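Long-range contacts in putative capsid protein of prophage (Escherichia coli CFT073, PDB 3BQW), which probably forms the shell of a prophage capsid as its major coat protein, although its function has not been established directly: residues V39-S43 / T309-F313; S43-I47 / A294-M299; Q128-I132 / V329-P335. One frame throughout, in Å; residues are numbered along the deposited sequence.

Interaction 1 of 3, residues V39-S43 / T309-F313; sequences VATFS and TQNMF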
ATOM      1  N   VAL A  39      -7.562  -0.233  10.504  1.00 22.09           N
ATOM      2  CA  VAL A  39      -7.583   1.203  10.365  1.00 22.39           C
ATOM      3  C   VAL A  39      -7.768   1.833  11.729  1.00 22.59           C
ATOM      4  O   VAL A  39      -8.459   1.280  12.617  1.00 21.79           O
ATOM      5  CB  VAL A  39      -8.698   1.682   9.384  1.00 23.17           C
ATOM      6  CG1 VAL A  39      -8.959   3.215   9.525  1.00 22.96           C
ATOM      7  CG2 VAL A  39      -8.340   1.295   7.931  1.00 21.56           C
ATOM      8  N   ALA A  40      -7.090   2.960  11.912  1.00 22.26           N
ATOM      9  CA  ALA A  40      -7.333   3.819  13.036  1.00 22.80           C
ATOM     10  C   ALA A  40      -7.278   5.245  12.517  1.00 23.20           C
ATOM     11  O   ALA A  40      -6.315   5.631  11.845  1.00 23.10           O
ATOM     12  CB  ALA A  40      -6.306   3.581  14.173  1.00 23.02           C
ATOM     13  N   THR A  41      -8.321   6.022  12.815  1.00 23.88           N
ATOM     14  CA  THR A  41      -8.360   7.430  12.448  1.00 24.16           C
ATOM     15  C   THR A  41      -8.170   8.252  13.714  1.00 25.45           C
ATOM     16  O   THR A  41      -8.814   7.989  14.736  1.00 26.24           O
ATOM     17  CB  THR A  41      -9.676   7.808  11.738  1.00 24.43           C
ATOM     18  OG1 THR A  41     -10.795   7.432  12.535  1.00 24.65           O
ATOM     19  CG2 THR A  41      -9.781   7.123  10.372  1.00 22.90           C
ATOM     20  N   PHE A  42      -7.276   9.237  13.653  1.00 25.34           N
ATOM     21  CA  PHE A  42      -6.974  10.064  14.801  1.00 25.25           C
ATOM     22  C   PHE A  42      -7.642  11.432  14.684  1.00 25.26           C
ATOM     23  O   PHE A  42      -7.867  11.928  13.580  1.00 25.64           O
ATOM     24  CB  PHE A  42      -5.441  10.180  14.986  1.00 25.55           C
ATOM     25  CG  PHE A  42      -4.799   8.888  15.398  1.00 24.87           C
ATOM     26  CD1 PHE A  42      -4.444   8.666  16.713  1.00 26.48           C
ATOM     27  CD2 PHE A  42      -4.622   7.863  14.483  1.00 24.48           C
ATOM     28  CE1 PHE A  42      -3.886   7.453  17.104  1.00 26.10           C
ATOM     29  CE2 PHE A  42      -4.082   6.644  14.863  1.00 23.97           C
ATOM     30  CZ  PHE A  42      -3.712   6.441  16.175  1.00 26.02           C
ATOM     31  N   SER A  43      -7.972  12.019  15.840  1.00 25.38           N
ATOM     32  CA  SER A  43      -8.525  13.375  15.915  1.00 26.42           C
ATOM     33  C   SER A  43      -7.422  14.393  16.153  1.00 25.46           C
ATOM     34  O   SER A  43      -7.666  15.599  16.241  1.00 25.92           O
ATOM     35  CB  SER A  43      -9.544  13.453  17.050  1.00 26.61           C
ATOM     36  OG  SER A  43      -8.958  12.886  18.226  1.00 31.40           O
ATOM     37  N   THR A 309     -12.717  16.255  10.898  1.00 30.06           N
ATOM     38  CA  THR A 309     -11.277  16.043  10.877  1.00 29.34           C
ATOM     39  C   THR A 309     -10.873  14.571  11.064  1.00 28.94           C
ATOM     40  O   THR A 309      -9.759  14.156  10.693  1.00 27.84           O
ATOM     41  CB  THR A 309     -10.588  16.905  11.967  1.00 29.69           C
ATOM     42  OG1 THR A 309     -10.925  16.404  13.274  1.00 29.83           O
ATOM     43  CG2 THR A 309     -11.010  18.393  11.852  1.00 30.05           C
ATOM     44  N   GLN A 310     -11.763  13.784  11.656  1.00 28.74           N
ATOM     45  CA  GLN A 310     -11.455  12.403  11.939  1.00 29.06           C
ATOM     46  C   GLN A 310     -11.974  11.579  10.796  1.00 28.54           C
ATOM     47  O   GLN A 310     -13.124  11.182  10.788  1.00 29.22           O
ATOM     48  CB  GLN A 310     -12.046  11.971  13.278  1.00 29.67           C
ATOM     49  CG  GLN A 310     -11.594  10.601  13.716  1.00 31.94           C
ATOM     50  CD  GLN A 310     -11.656  10.382  15.223  1.00 34.82           C
ATOM     51  OE1 GLN A 310     -12.586  10.820  15.897  1.00 35.87           O
ATOM     52  NE2 GLN A 310     -10.657   9.671  15.756  1.00 38.84           N
ATOM     53  N   ASN A 311     -11.092  11.314   9.830  1.00 27.93           N
ATOM     54  CA  ASN A 311     -11.460  10.733   8.539  1.00 26.61           C
ATOM     55  C   ASN A 311     -10.259  10.147   7.811  1.00 25.53           C
ATOM     56  O   ASN A 311      -9.187  10.749   7.828  1.00 24.76           O
ATOM     57  CB  ASN A 311     -12.056  11.838   7.645  1.00 27.11           C
ATOM     58  CG  ASN A 311     -13.575  11.831   7.622  1.00 27.47           C
ATOM     59  OD1 ASN A 311     -14.191  10.785   7.415  1.00 29.59           O
ATOM     60  ND2 ASN A 311     -14.182  12.998   7.827  1.00 24.58           N
ATOM     61  N   MET A 312     -10.446   9.000   7.154  1.00 24.72           N
ATOM     62  CA  MET A 312      -9.441   8.460   6.238  1.00 24.23           C
ATOM     63  C   MET A 312      -9.240   9.446   5.085  1.00 24.55           C
ATOM     64  O   MET A 312      -8.117   9.845   4.765  1.00 23.38           O
ATOM     65  CB  MET A 312      -9.854   7.099   5.689  1.00 24.36           C
ATOM     66  CG  MET A 312     -10.059   5.980   6.742  1.00 24.86           C
ATOM     67  SD  MET A 312     -10.367   4.379   5.960  1.00 22.68           S
ATOM     68  CE  MET A 312     -11.940   4.708   5.211  1.00 30.33           C
ATOM     69  N   PHE A 313     -10.362   9.862   4.505  1.00 25.50           N
ATOM     70  CA  PHE A 313     -10.410  10.712   3.310  1.00 26.01           C
ATOM     71  C   PHE A 313     -11.361  11.855   3.526  1.00 26.10           C
ATOM     72  O   PHE A 313     -12.380  11.707   4.201  1.00 27.33           O
ATOM     73  CB  PHE A 313     -10.904   9.916   2.088  1.00 26.74           C
ATOM     74  CG  PHE A 313     -10.214   8.600   1.914  1.00 26.95           C
ATOM     75  CD1 PHE A 313      -8.842   8.553   1.669  1.00 26.61           C
ATOM     76  CD2 PHE A 313     -10.931   7.411   1.994  1.00 27.30           C
ATOM     77  CE1 PHE A 313      -8.181   7.330   1.519  1.00 27.46           C
ATOM     78  CE2 PHE A 313     -10.292   6.186   1.848  1.00 27.56           C
ATOM     79  CZ  PHE A 313      -8.915   6.137   1.614  1.00 27.23           C
TER
HETATM   80  O   HOH W   1      -8.388  10.915  11.019  1.00 22.71           O
HETATM   81  O   HOH W   2      -8.806  17.175  14.553  1.00 34.62           O

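Interaction 2 of 3, residues S43-I47 / A294-M299; sequences STQNI and AYGAIM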
ATOM      1  N   SER A  43      -7.972  12.019  15.840  1.00 25.38           N
ATOM      2  CA  SER A  43      -8.525  13.375  15.915  1.00 26.42           C
ATOM      3  C   SER A  43      -7.422  14.393  16.153  1.00 25.46           C
ATOM      4  O   SER A  43      -7.666  15.599  16.241  1.00 25.92           O
ATOM      5  CB  SER A  43      -9.544  13.453  17.050  1.00 26.61           C
ATOM      6  OG  SER A  43      -8.958  12.886  18.226  1.00 31.40           O
ATOM      7  N   THR A  44      -6.208  13.895  16.302  1.00 25.23           N
ATOM      8  CA  THR A  44      -5.014  14.741  16.296  1.00 24.75           C
ATOM      9  C   THR A  44      -4.310  14.645  14.926  1.00 25.27           C
ATOM     10  O   THR A  44      -4.442  13.654  14.185  1.00 24.31           O
ATOM     11  CB  THR A  44      -4.075  14.342  17.421  1.00 24.34           C
ATOM     12  OG1 THR A  44      -3.836  12.931  17.358  1.00 23.11           O
ATOM     13  CG2 THR A  44      -4.699  14.678  18.789  1.00 23.02           C
ATOM     14  N   GLN A  45      -3.594  15.706  14.597  1.00 25.84           N
ATOM     15  CA  GLN A  45      -2.827  15.791  13.376  1.00 26.51           C
ATOM     16  C   GLN A  45      -1.840  14.664  13.311  1.00 26.17           C
ATOM     17  O   GLN A  45      -1.701  14.024  12.271  1.00 26.51           O
ATOM     18  CB  GLN A  45      -2.073  17.105  13.323  1.00 26.55           C
ATOM     19  CG  GLN A  45      -1.256  17.285  12.077  1.00 30.24           C
ATOM     20  CD  GLN A  45      -0.482  18.596  12.090  1.00 33.63           C
ATOM     21  OE1 GLN A  45      -0.335  19.228  13.136  1.00 36.06           O
ATOM     22  NE2 GLN A  45       0.021  19.000  10.929  1.00 34.67           N
ATOM     23  N   ASN A  46      -1.139  14.449  14.423  1.00 25.86           N
ATOM     24  CA  ASN A  46      -0.183  13.382  14.532  1.00 25.64           C
ATOM     25  C   ASN A  46      -0.808  12.111  15.040  1.00 25.17           C
ATOM     26  O   ASN A  46      -1.755  12.131  15.811  1.00 24.29           O
ATOM     27  CB  ASN A  46       0.971  13.781  15.452  1.00 26.11           C
ATOM     28  CG  ASN A  46       1.714  14.975  14.940  1.00 27.62           C
ATOM     29  OD1 ASN A  46       2.137  15.841  15.696  1.00 29.21           O
ATOM     30  ND2 ASN A  46       1.849  15.046  13.641  1.00 28.41           N
ATOM     31  N   ILE A  47      -0.230  11.006  14.592  1.00 25.86           N
ATOM     32  CA  ILE A  47      -0.595   9.677  15.041  1.00 25.96           C
ATOM     33  C   ILE A  47       0.014   9.475  16.421  1.00 25.92           C
ATOM     34  O   ILE A  47       1.230   9.591  16.596  1.00 24.95           O
ATOM     35  CB  ILE A  47      -0.068   8.566  14.080  1.00 26.10           C
ATOM     36  CG1 ILE A  47      -0.562   8.766  12.641  1.00 26.96           C
ATOM     37  CG2 ILE A  47      -0.442   7.171  14.603  1.00 27.01           C
ATOM     38  CD1 ILE A  47      -2.016   8.985  12.563  1.00 28.68           C
ATOM     39  N   ALA A 294      -2.761   3.922   9.935  1.00 21.13           N
ATOM     40  CA  ALA A 294      -3.174   4.962  10.853  1.00 21.11           C
ATOM     41  C   ALA A 294      -3.361   6.229  10.049  1.00 21.36           C
ATOM     42  O   ALA A 294      -2.545   6.556   9.181  1.00 21.96           O
ATOM     43  CB  ALA A 294      -2.122   5.164  11.954  1.00 20.61           C
ATOM     44  N   TYR A 295      -4.436   6.947  10.336  1.00 21.92           N
ATOM     45  CA  TYR A 295      -4.732   8.207   9.637  1.00 21.81           C
ATOM     46  C   TYR A 295      -4.687   9.379  10.624  1.00 21.85           C
ATOM     47  O   TYR A 295      -5.391   9.376  11.636  1.00 21.58           O
ATOM     48  CB  TYR A 295      -6.099   8.126   8.964  1.00 21.68           C
ATOM     49  CG  TYR A 295      -6.126   7.140   7.827  1.00 20.55           C
ATOM     50  CD1 TYR A 295      -6.004   7.564   6.503  1.00 18.30           C
ATOM     51  CD2 TYR A 295      -6.258   5.764   8.073  1.00 19.58           C
ATOM     52  CE1 TYR A 295      -6.008   6.626   5.440  1.00 19.37           C
ATOM     53  CE2 TYR A 295      -6.291   4.851   7.036  1.00 19.38           C
ATOM     54  CZ  TYR A 295      -6.160   5.287   5.718  1.00 20.67           C
ATOM     55  OH  TYR A 295      -6.167   4.358   4.693  1.00 21.93           O
ATOM     56  N   GLY A 296      -3.860  10.376  10.326  1.00 21.53           N
ATOM     57  CA  GLY A 296      -3.849  11.580  11.108  1.00 22.27           C
ATOM     58  C   GLY A 296      -5.084  12.366  10.759  1.00 22.69           C
ATOM     59  O   GLY A 296      -5.719  12.104   9.741  1.00 23.03           O
ATOM     60  N   ALA A 297      -5.426  13.325  11.607  1.00 23.34           N
ATOM     61  CA  ALA A 297      -6.575  14.216  11.356  1.00 23.95           C
ATOM     62  C   ALA A 297      -6.460  14.993  10.043  1.00 23.97           C
ATOM     63  O   ALA A 297      -5.381  15.428   9.639  1.00 24.06           O
ATOM     64  CB  ALA A 297      -6.788  15.213  12.526  1.00 22.60           C
ATOM     65  N   ILE A 298      -7.613  15.180   9.416  1.00 24.99           N
ATOM     66  CA  ILE A 298      -7.743  16.064   8.274  1.00 25.84           C
ATOM     67  C   ILE A 298      -7.568  17.498   8.770  1.00 27.06           C
ATOM     68  O   ILE A 298      -8.142  17.873   9.803  1.00 27.14           O
ATOM     69  CB  ILE A 298      -9.099  15.902   7.605  1.00 25.67           C
ATOM     70  CG1 ILE A 298      -9.357  14.427   7.248  1.00 25.31           C
ATOM     71  CG2 ILE A 298      -9.184  16.803   6.371  1.00 25.15           C
ATOM     72  CD1 ILE A 298      -8.483  13.919   6.121  1.00 24.71           C
ATOM     73  N   MET A 299      -6.758  18.280   8.054  1.00 28.60           N
ATOM     74  CA  MET A 299      -6.337  19.602   8.512  1.00 30.14           C
ATOM     75  C   MET A 299      -6.960  20.761   7.702  1.00 31.60           C
ATOM     76  O   MET A 299      -6.745  21.924   8.031  1.00 32.61           O
ATOM     77  CB  MET A 299      -4.797  19.704   8.553  1.00 29.96           C
ATOM     78  CG  MET A 299      -4.160  18.913   9.721  1.00 30.32           C
ATOM     79  SD  MET A 299      -4.847  19.239  11.405  1.00 28.75           S
ATOM     80  CE  MET A 299      -3.832  20.648  11.860  1.00 28.39           C
TER
HETATM   81  O   HOH W   3      -2.608  14.986   9.867  1.00 26.31           O

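Interaction 3 of 3, residues Q128-I132 / V329-P335; sequences QINAI and VQTHSAP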
ATOM      1  N   GLN A 128      -7.852   9.746  -7.285  1.00 23.75           N
ATOM      2  CA  GLN A 128      -7.213  10.282  -6.078  1.00 23.34           C
ATOM      3  C   GLN A 128      -7.083   9.244  -4.953  1.00 23.10           C
ATOM      4  O   GLN A 128      -6.056   9.142  -4.311  1.00 21.95           O
ATOM      5  CB  GLN A 128      -7.935  11.540  -5.600  1.00 22.73           C
ATOM      6  CG  GLN A 128      -7.641  12.716  -6.490  1.00 21.84           C
ATOM      7  CD  GLN A 128      -8.626  13.842  -6.316  1.00 23.04           C
ATOM      8  OE1 GLN A 128      -9.432  13.852  -5.381  1.00 22.97           O
ATOM      9  NE2 GLN A 128      -8.584  14.796  -7.230  1.00 23.13           N
ATOM     10  N   ILE A 129      -8.121   8.448  -4.734  1.00 24.24           N
ATOM     11  CA  ILE A 129      -8.028   7.341  -3.773  1.00 23.58           C
ATOM     12  C   ILE A 129      -6.991   6.302  -4.216  1.00 23.94           C
ATOM     13  O   ILE A 129      -6.244   5.790  -3.401  1.00 24.31           O
ATOM     14  CB  ILE A 129      -9.397   6.677  -3.548  1.00 23.93           C
ATOM     15  CG1 ILE A 129     -10.377   7.680  -2.929  1.00 23.09           C
ATOM     16  CG2 ILE A 129      -9.264   5.452  -2.650  1.00 21.53           C
ATOM     17  CD1 ILE A 129      -9.951   8.261  -1.627  1.00 23.97           C
ATOM     18  N   ASN A 130      -6.931   6.005  -5.507  1.00 24.13           N
ATOM     19  CA  ASN A 130      -5.957   5.079  -6.018  1.00 24.31           C
ATOM     20  C   ASN A 130      -4.560   5.575  -5.692  1.00 23.94           C
ATOM     21  O   ASN A 130      -3.693   4.778  -5.410  1.00 24.18           O
ATOM     22  CB  ASN A 130      -6.042   4.914  -7.554  1.00 24.16           C
ATOM     23  CG  ASN A 130      -7.233   4.078  -8.029  1.00 27.28           C
ATOM     24  OD1 ASN A 130      -7.529   4.083  -9.226  1.00 31.66           O
ATOM     25  ND2 ASN A 130      -7.912   3.371  -7.129  1.00 27.12           N
ATOM     26  N   ALA A 131      -4.331   6.879  -5.819  1.00 23.44           N
ATOM     27  CA  ALA A 131      -3.019   7.451  -5.585  1.00 23.37           C
ATOM     28  C   ALA A 131      -2.644   7.429  -4.099  1.00 23.71           C
ATOM     29  O   ALA A 131      -1.471   7.246  -3.754  1.00 23.60           O
ATOM     30  CB  ALA A 131      -2.960   8.860  -6.115  1.00 23.07           C
ATOM     31  N   ILE A 132      -3.627   7.677  -3.232  1.00 23.17           N
ATOM     32  CA  ILE A 132      -3.421   7.623  -1.800  1.00 22.83           C
ATOM     33  C   ILE A 132      -3.126   6.182  -1.393  1.00 22.89           C
ATOM     34  O   ILE A 132      -2.243   5.958  -0.577  1.00 23.08           O
ATOM     35  CB  ILE A 132      -4.635   8.208  -1.006  1.00 22.55           C
ATOM     36  CG1 ILE A 132      -4.763   9.729  -1.253  1.00 22.84           C
ATOM     37  CG2 ILE A 132      -4.499   7.968   0.510  1.00 21.74           C
ATOM     38  CD1 ILE A 132      -6.245  10.276  -1.145  1.00 22.97           C
ATOM     39  N   VAL A 329     -11.589  18.986  -8.000  1.00 24.51           N
ATOM     40  CA  VAL A 329     -11.909  18.033  -6.944  1.00 24.55           C
ATOM     41  C   VAL A 329     -10.568  17.663  -6.299  1.00 24.21           C
ATOM     42  O   VAL A 329      -9.518  17.610  -6.955  1.00 23.66           O
ATOM     43  CB  VAL A 329     -12.719  16.779  -7.438  1.00 24.64           C
ATOM     44  CG1 VAL A 329     -11.893  15.866  -8.306  1.00 25.61           C
ATOM     45  CG2 VAL A 329     -13.235  15.990  -6.267  1.00 26.01           C
ATOM     46  N   GLN A 330     -10.604  17.457  -4.995  1.00 24.03           N
ATOM     47  CA  GLN A 330      -9.407  17.176  -4.225  1.00 23.82           C
ATOM     48  C   GLN A 330      -9.760  16.296  -3.039  1.00 23.39           C
ATOM     49  O   GLN A 330     -10.815  16.466  -2.421  1.00 24.66           O
ATOM     50  CB  GLN A 330      -8.829  18.497  -3.734  1.00 23.79           C
ATOM     51  CG  GLN A 330      -7.606  18.392  -2.886  1.00 24.14           C
ATOM     52  CD  GLN A 330      -7.162  19.735  -2.403  1.00 26.17           C
ATOM     53  OE1 GLN A 330      -7.908  20.412  -1.710  1.00 28.60           O
ATOM     54  NE2 GLN A 330      -5.954  20.152  -2.789  1.00 24.67           N
ATOM     55  N   THR A 331      -8.871  15.378  -2.698  1.00 23.15           N
ATOM     56  CA  THR A 331      -9.070  14.470  -1.580  1.00 22.86           C
ATOM     57  C   THR A 331      -7.879  14.542  -0.598  1.00 23.15           C
ATOM     58  O   THR A 331      -6.731  14.243  -0.959  1.00 22.50           O
ATOM     59  CB  THR A 331      -9.254  13.022  -2.076  1.00 22.74           C
ATOM     60  OG1 THR A 331     -10.253  13.004  -3.107  1.00 23.88           O
ATOM     61  CG2 THR A 331      -9.678  12.096  -0.922  1.00 22.67           C
ATOM     62  N   HIS A 332      -8.186  14.944   0.635  1.00 22.73           N
ATOM     63  CA  HIS A 332      -7.239  14.981   1.744  1.00 22.80           C
ATOM     64  C   HIS A 332      -7.128  13.629   2.436  1.00 22.57           C
ATOM     65  O   HIS A 332      -8.121  12.947   2.646  1.00 22.19           O
ATOM     66  CB  HIS A 332      -7.685  16.020   2.780  1.00 23.60           C
ATOM     67  CG  HIS A 332      -7.563  17.431   2.307  1.00 22.95           C
ATOM     68  ND1 HIS A 332      -8.252  17.911   1.217  1.00 25.74           N
ATOM     69  CD2 HIS A 332      -6.823  18.463   2.765  1.00 24.05           C
ATOM     70  CE1 HIS A 332      -7.952  19.183   1.033  1.00 24.20           C
ATOM     71  NE2 HIS A 332      -7.070  19.537   1.950  1.00 24.73           N
ATOM     72  N   SER A 333      -5.904  13.257   2.792  1.00 22.80           N
ATOM     73  CA  SER A 333      -5.617  12.037   3.580  1.00 22.52           C
ATOM     74  C   SER A 333      -4.208  12.096   4.195  1.00 22.35           C
ATOM     75  O   SER A 333      -3.290  12.644   3.589  1.00 21.67           O
ATOM     76  CB  SER A 333      -5.720  10.789   2.695  1.00 22.33           C
ATOM     77  OG  SER A 333      -5.801   9.610   3.473  1.00 20.91           O
ATOM     78  N   ALA A 334      -4.047  11.501   5.378  1.00 22.21           N
ATOM     79  CA  ALA A 334      -2.751  11.480   6.085  1.00 22.04           C
ATOM     80  C   ALA A 334      -2.483  10.089   6.647  1.00 21.75           C
ATOM     81  O   ALA A 334      -2.415   9.914   7.845  1.00 22.30           O
ATOM     82  CB  ALA A 334      -2.721  12.552   7.213  1.00 21.46           C
ATOM     83  N   PRO A 335      -2.320   9.100   5.765  1.00 22.80           N
ATOM     84  CA  PRO A 335      -2.094   7.707   6.140  1.00 23.38           C
ATOM     85  C   PRO A 335      -0.647   7.358   6.452  1.00 23.67           C
ATOM     86  O   PRO A 335       0.287   7.913   5.852  1.00 23.92           O
ATOM     87  CB  PRO A 335      -2.537   6.947   4.893  1.00 23.51           C
ATOM     88  CG  PRO A 335      -2.161   7.865   3.766  1.00 22.60           C
ATOM     89  CD  PRO A 335      -2.365   9.259   4.292  1.00 22.77           C
TER

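Interaction 1 of 3, residues V39-S43 / T309-F313
In this family of phage major capsid proteins, expected to share the HK97 fold, strand 38-41 edges the sheet that carries strand 327-338; here the loop 309-313, running nearly opposite at 170°, lies alongside its end. Val39 begins the contact, its CG1 4.0 Å from Met312 SD, an apolar touch at the surface. Ala40 points away and bonds through its backbone to strand 292-295. Thr41 turns back toward the loop: its CG2 packs 3.8 Å from Met312 CG, and a beta-branched residue suits an extended strand while offering this methyl. The direct bond also falls here, the long, flexible Gln310 donating from its amide NE2 to Thr41 O at 2.7 Å with an angle of 148°. Phe42 points away, sending its ring onto Ala294 and Leu52, yet its carbonyl faces the loop: one water lies 2.8 Å from Phe42 O and accepts from Asn311 N at 3.0 Å. At Ser43 a second water joins Ser43 O to Thr309 OG1, 2.6 Å from each.

Interaction 2 of 3, residues S43-I47 / A294-M299
Strand 292-295 gives way here to an extended loop, and the turn that follows strand 38-41 folds over that transition. Ala294 opens the contact with its methyl: CB lies 3.7 Å from Ile47 CG2, and a small side chain leaves room for the branched isoleucine in this buried place. Tyr295 points its side chain away, so what it offers is backbone; Ile47 CD1 sits 3.3 Å from Tyr295 C and 3.2 Å from Gly296 N, the end of the isoleucine being pressed against the peptide plane. Gly296 is the point where the chains come too close for a side chain, since a CB in the ideal position would stand 2.3 Å from Gln45 O and clash. Its bare CA instead makes a CA-H...O contact of 3.5 Å with Gln45 O. Ala297 provides the one direct hydrogen bond, its N donating to Thr44 O at 2.8 Å and 162°, while its CB fits beneath the turn, 3.8 Å from Gln45 N. A water donates to Ala297 O at 2.8 Å and to Gln45 O at 2.7 Å, extending the backbone link. Ile298 faces away, and Met299 returns to the turn with its CE 3.9 Å from Gln45 CD, a flexible thioether resting on the amide. Around this pair, strand 292-295 lies between strand 38-41, which it meets in parallel, and strand 327-338, which it meets antiparallel, while Ile47 bonds through its backbone to Ile82 of the short strand 81-82.

Interaction 3 of 3, residues Q128-I132 / V329-P335
Both ends of the Gln128 amide are engaged by the strand: Thr331 OG1 donates to Gln128 OE1 at 2.6 Å, and Gln128 NE2 donates to Val329 O at 3.0 Å. Glutamine suits this buried spot because one side chain can accept from a hydroxyl and donate to a carbonyl, leaving neither polar atom stranded in the interior. The arrangement is that of the long helix 113-146, consistent with the spine helix of the HK97-like P-domain, running roughly along strand 327-338 in the same direction; the axes of segments 128-132 and 329-332 approach to 9.2 Å at 30°. One helical turn on, Ile132 continues the contact in line with Gln128. Its CD1 lies 3.9 Å from Thr331 CG2, so the threonine serves as polar partner and apolar surface at once, and Ile129 CD1 meets the same methyl at 3.9 Å. Farther along, Ile132 CG2 is 3.6 Å from Ser333 OG, a hydroxyl bonded to Met312 O, and 4.0 Å from Pro335 CG.

In the fold
All three interactions reach the same mixed sheet. Interactions 1 and 2, with centres about 6 Å apart, share Ser43 and are joined by probable hydrogen bonds between Tyr295 N and Ala40 O and between Ile298 N and Thr309 O, each 2.7 Å. Interaction 3 lies deeper, its centre about 13 Å from that of interaction 1 and 14 Å from that of interaction 2. A probable hydrogen bond of 2.7 Å between Ser333 OG and Met312 O ties it to interaction 1. Phe313 CD1 reaches Ile129 CD1 at 3.5 Å, linking loop 309-313 to the helix, while Gly296 N stands 2.9 Å from Ala334 O. Tyr295 touches both Met312 and Pro335, connecting loop 309-313 at the surface to the buried helix-sheet layer.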